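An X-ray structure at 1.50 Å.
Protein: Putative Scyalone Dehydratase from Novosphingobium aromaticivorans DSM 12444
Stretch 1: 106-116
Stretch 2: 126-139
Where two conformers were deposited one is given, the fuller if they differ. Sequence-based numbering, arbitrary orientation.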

# COMPACT_ATOMS: atom_id res chain seq x y z
N GLY A 106 -6.77 5.14 16.77
CA GLY A 106 -5.71 6.09 16.61
C GLY A 106 -4.96 5.80 15.31
O GLY A 106 -4.59 4.65 15.06
N ILE A 107 -4.84 6.83 14.50
CA ILE A 107 -4.22 6.67 13.18
C ILE A 107 -2.91 7.40 13.10
O ILE A 107 -2.84 8.58 13.41
CB ILE A 107 -5.12 7.22 12.05
CG1 ILE A 107 -6.60 6.87 12.26
CG2 ILE A 107 -4.54 6.76 10.68
CD1 ILE A 107 -6.93 5.43 12.29
N LEU A 108 -1.86 6.67 12.66
CA LEU A 108 -0.56 7.22 12.38
C LEU A 108 -0.33 7.18 10.86
O LEU A 108 -0.49 6.15 10.23
CB LEU A 108 0.56 6.43 13.07
CG LEU A 108 1.98 6.65 12.50
CD1 LEU A 108 2.30 7.98 12.98
CD2 LEU A 108 2.96 5.59 13.05
N TYR A 109 0.00 8.34 10.32
CA TYR A 109 0.47 8.50 8.94
C TYR A 109 1.94 8.84 9.02
O TYR A 109 2.29 9.87 9.60
CB TYR A 109 -0.27 9.59 8.22
CG TYR A 109 -1.76 9.48 8.24
CD1 TYR A 109 -2.46 8.77 7.28
CD2 TYR A 109 -2.47 10.10 9.26
CE1 TYR A 109 -3.85 8.69 7.30
CE2 TYR A 109 -3.85 10.07 9.27
CZ TYR A 109 -4.53 9.35 8.30
OH TYR A 109 -5.91 9.32 8.32
N GLY A 110 2.81 7.97 8.53
CA GLY A 110 4.22 8.17 8.80
C GLY A 110 5.13 7.82 7.64
O GLY A 110 4.68 7.32 6.59
N GLN A 111 6.39 8.11 7.86
CA GLN A 111 7.49 7.73 6.98
C GLN A 111 8.53 7.01 7.80
O GLN A 111 8.86 7.49 8.91
CB GLN A 111 8.13 8.98 6.36
CG GLN A 111 7.17 9.90 5.69
CD GLN A 111 7.84 11.21 5.24
OE1 GLN A 111 8.96 11.51 5.69
NE2 GLN A 111 7.16 11.99 4.41
N TYR A 112 9.07 5.94 7.30
CA TYR A 112 10.21 5.31 7.92
C TYR A 112 11.46 5.54 7.12
O TYR A 112 11.48 5.28 5.94
CB TYR A 112 10.00 3.80 8.06
CG TYR A 112 9.33 3.35 9.32
CD1 TYR A 112 9.99 3.49 10.52
CD2 TYR A 112 8.10 2.79 9.31
CE1 TYR A 112 9.47 3.08 11.69
CE2 TYR A 112 7.52 2.34 10.55
CZ TYR A 112 8.24 2.49 11.69
OH TYR A 112 7.72 2.11 12.95
N PHE A 113 12.51 5.95 7.83
CA PHE A 113 13.85 6.08 7.27
C PHE A 113 14.68 5.03 7.98
O PHE A 113 15.01 5.18 9.15
CB PHE A 113 14.40 7.49 7.42
CG PHE A 113 13.80 8.46 6.46
CD1 PHE A 113 12.52 8.94 6.65
CD2 PHE A 113 14.47 8.83 5.32
CE1 PHE A 113 11.94 9.78 5.72
CE2 PHE A 113 13.87 9.69 4.42
CZ PHE A 113 12.62 10.16 4.64
N ASP A 114 15.03 3.97 7.28
CA ASP A 114 15.68 2.82 7.83
C ASP A 114 17.03 2.54 7.19
O ASP A 114 17.27 2.89 6.04
CB ASP A 114 14.79 1.57 7.59
CG ASP A 114 13.39 1.66 8.21
OD1 ASP A 114 13.25 2.20 9.34
OD2 ASP A 114 12.45 1.12 7.54
N THR A 115 17.92 1.93 7.97
CA THR A 115 19.07 1.23 7.44
C THR A 115 18.97 -0.22 7.87
O THR A 115 18.77 -0.51 9.08
CB THR A 115 20.40 1.84 7.95
OG1 THR A 115 20.48 3.20 7.50
CG2 THR A 115 21.64 1.02 7.45
N VAL A 116 19.03 -1.08 6.88
CA VAL A 116 18.97 -2.51 7.02
C VAL A 116 20.33 -3.12 6.61
O VAL A 116 21.05 -2.61 5.75
CB VAL A 116 17.78 -3.12 6.22
CG1 VAL A 116 16.46 -2.56 6.79
CG2 VAL A 116 17.91 -2.86 4.75
N LYS A 126 19.13 -2.13 11.33
CA LYS A 126 20.21 -1.52 12.13
C LYS A 126 19.76 -0.17 12.70
O LYS A 126 20.06 0.18 13.82
CB LYS A 126 21.50 -1.38 11.33
CG LYS A 126 22.64 -0.82 12.19
CD LYS A 126 23.96 -1.48 11.80
CE LYS A 126 25.14 -1.00 12.66
NZ LYS A 126 25.44 0.41 12.42
N ARG A 127 19.00 0.59 11.91
CA ARG A 127 18.39 1.81 12.38
C ARG A 127 17.00 1.96 11.78
O ARG A 127 16.81 1.66 10.62
CB ARG A 127 19.21 3.07 12.02
CG ARG A 127 18.58 4.33 12.60
CD ARG A 127 19.52 5.57 12.52
NE ARG A 127 18.76 6.81 12.72
CZ ARG A 127 18.54 7.34 13.92
NH1 ARG A 127 19.02 6.73 14.99
NH2 ARG A 127 17.83 8.44 14.05
N ARG A 128 16.05 2.40 12.61
CA ARG A 128 14.74 2.87 12.13
C ARG A 128 14.45 4.22 12.71
O ARG A 128 14.51 4.41 13.95
CB ARG A 128 13.58 1.96 12.54
CG ARG A 128 13.70 0.55 12.18
CD ARG A 128 12.33 -0.09 12.06
NE ARG A 128 11.71 0.27 10.78
CZ ARG A 128 10.64 -0.30 10.26
NH1 ARG A 128 9.93 -1.17 10.96
NH2 ARG A 128 10.30 -0.00 9.03
N GLU A 129 14.08 5.15 11.86
CA GLU A 129 13.68 6.46 12.27
C GLU A 129 12.28 6.71 11.73
O GLU A 129 12.06 6.72 10.52
CB GLU A 129 14.63 7.52 11.78
CG GLU A 129 14.19 8.92 12.07
CD GLU A 129 15.18 9.95 11.62
OE1 GLU A 129 16.39 9.82 11.94
OE2 GLU A 129 14.75 10.92 11.01
N LEU A 130 11.31 6.85 12.61
CA LEU A 130 9.94 7.19 12.22
C LEU A 130 9.78 8.66 12.19
O LEU A 130 10.10 9.35 13.20
CB LEU A 130 8.93 6.62 13.20
CG LEU A 130 7.50 7.00 12.93
CD1 LEU A 130 6.93 6.35 11.66
CD2 LEU A 130 6.63 6.61 14.15
N ARG A 131 9.29 9.18 11.06
CA ARG A 131 8.92 10.58 10.93
C ARG A 131 7.40 10.61 10.79
O ARG A 131 6.83 9.86 10.02
CB ARG A 131 9.62 11.26 9.75
CG ARG A 131 11.13 11.21 9.90
CD ARG A 131 11.82 11.95 8.77
NE ARG A 131 13.26 11.75 8.87
CZ ARG A 131 14.13 12.05 7.91
NH1 ARG A 131 13.72 12.60 6.77
NH2 ARG A 131 15.41 11.80 8.11
N THR A 132 6.73 11.42 11.60
CA THR A 132 5.30 11.44 11.69
C THR A 132 4.73 12.55 10.84
O THR A 132 4.92 13.74 11.07
CB THR A 132 4.85 11.55 13.18
OG1 THR A 132 5.30 10.40 13.89
CG2 THR A 132 3.35 11.61 13.29
N THR A 133 4.06 12.16 9.77
CA THR A 133 3.43 13.08 8.85
C THR A 133 2.26 13.76 9.48
O THR A 133 2.09 14.97 9.36
CB THR A 133 2.98 12.30 7.59
OG1 THR A 133 4.11 11.56 7.12
CG2 THR A 133 2.44 13.21 6.49
N MSE A 134 1.46 12.97 10.19
CA MSE A 134 0.37 13.46 10.99
C MSE A 134 -0.27 12.30 11.67
O MSE A 134 0.03 11.14 11.38
CB MSE A 134 -0.64 14.21 10.15
CG MSE A 134 -1.08 13.49 8.96
SE MSE A 134 -1.60 14.82 7.64
CE MSE A 134 -2.98 13.80 6.95
N THR A 135 -1.16 12.62 12.61
CA THR A 135 -1.88 11.60 13.37
C THR A 135 -3.32 12.04 13.65
O THR A 135 -3.66 13.24 13.59
CB THR A 135 -1.23 11.25 14.71
OG1 THR A 135 -1.36 12.34 15.63
CG2 THR A 135 0.23 10.93 14.56
N THR A 136 -4.14 11.05 13.94
CA THR A 136 -5.53 11.28 14.31
C THR A 136 -5.90 10.45 15.50
O THR A 136 -5.79 9.23 15.52
CB THR A 136 -6.45 10.92 13.11
OG1 THR A 136 -6.06 11.74 11.99
CG2 THR A 136 -7.94 11.17 13.45
N ASP A 137 -6.40 11.17 16.52
CA ASP A 137 -6.91 10.52 17.74
C ASP A 137 -5.87 9.60 18.36
O ASP A 137 -6.19 8.61 19.00
CB ASP A 137 -8.20 9.78 17.45
CG ASP A 137 -9.36 10.71 17.11
OD1 ASP A 137 -9.48 11.78 17.75
OD2 ASP A 137 -10.17 10.36 16.27
N TYR A 138 -4.61 10.00 18.22
CA TYR A 138 -3.51 9.14 18.57
C TYR A 138 -3.02 9.34 20.02
O TYR A 138 -3.43 10.31 20.70
CB TYR A 138 -2.40 9.40 17.56
CG TYR A 138 -1.33 8.34 17.44
CD1 TYR A 138 -1.64 7.03 17.16
CD2 TYR A 138 0.01 8.67 17.51
CE1 TYR A 138 -0.67 6.06 17.03
CE2 TYR A 138 1.00 7.70 17.36
CZ TYR A 138 0.66 6.43 17.10
OH TYR A 138 1.67 5.50 16.96
N HIS A 139 -2.18 8.41 20.45
CA HIS A 139 -1.77 8.32 21.90
C HIS A 139 -0.36 8.78 22.15
O HIS A 139 0.17 8.69 23.24
CB HIS A 139 -1.94 6.91 22.41
CG HIS A 139 -1.05 5.93 21.75
ND1 HIS A 139 -1.24 5.52 20.45
CD2 HIS A 139 0.06 5.30 22.18
CE1 HIS A 139 -0.28 4.68 20.11
NE2 HIS A 139 0.53 4.53 21.15
O HOH W 1 -7.31 11.38 9.63
O HOH W 2 3.17 9.59 5.40
O HOH W 3 11.10 13.23 5.56
O HOH W 4 17.55 6.15 9.87

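The apolar centre lies on the sheet face that carries Leu 108, Tyr 112 and Leu 130. Leu 108 CD2 meets Leu 130 CD2 at 4.0 Å. Leu 108 also packs its CB against CZ of Tyr 138, again at 4.0 Å, and so covers one face of that ring. Leu 108 CD1 lies 3.8 Å from Thr 132 CG2, so the threonine methyl extends the patch. Leu 130 continues it to Tyr 112: CD1 sits over one face of the ring, 4.1 Å from its centroid, in a CH-pi contact.

The other face of the Tyr 112 ring is taken by Arg 128. Its guanidinium lies flat on the ring, with centres 3.7 Å apart and planes at 17°. This leaves the edge of the guanidinium free for Asp 114. Arg 128 NE donates to Asp 114 OD1 at 2.9 Å, and Arg 128 NH2 to Asp 114 OD2 at 2.8 Å. The result is a two-pronged salt bridge between directly paired residues.

On the reverse side of the sheet, Tyr 109 CD2 touches CG of Met 134, a selenomethionine, at 3.7 Å. Further along, the guanidinium of Arg 131 stacks on Phe 113, with centres 3.8 Å apart. Glu 129 holds Arg 131 within its own strand: Arg 131 NE donates to Glu 129 OE2 at 2.7 Å. Arg 127 NH2 donates to Glu 129 OE1 at 2.9 Å, so one carboxylate serves two arginines.

The backbones form an antiparallel pair, with strand directions 148° apart. Paired bonds join Ile 107 with Thr 136, Gln 111 with Arg 131, Phe 113 with Glu 129, and Thr 115 with Arg 127. For example, Gln 111 N donates to Arg 131 O and Arg 131 N to Gln 111 O, both at 2.8 Å. The register shifts by one residue between Tyr 109 and Gly 110, a beta bulge. There Tyr 109 O accepts from Thr 133 N at 2.9 Å and from Met 134 N at 3.3 Å. Gly 110 follows, and its lack of a side chain matters. An ideal CB would lie 3.0 Å from Leu 130 CD1, a clash.

Waters bridge the strands at the polar edge. One water lies 2.8 Å from Tyr 109 OH and 2.7 Å from Thr 136 OG1. Another donates to Gln 111 OE1 at 2.7 Å and accepts from Arg 131 NH1 at 3.0 Å. At the far end, Lys 126 N also donates to Thr 115 O, at 2.8 Å.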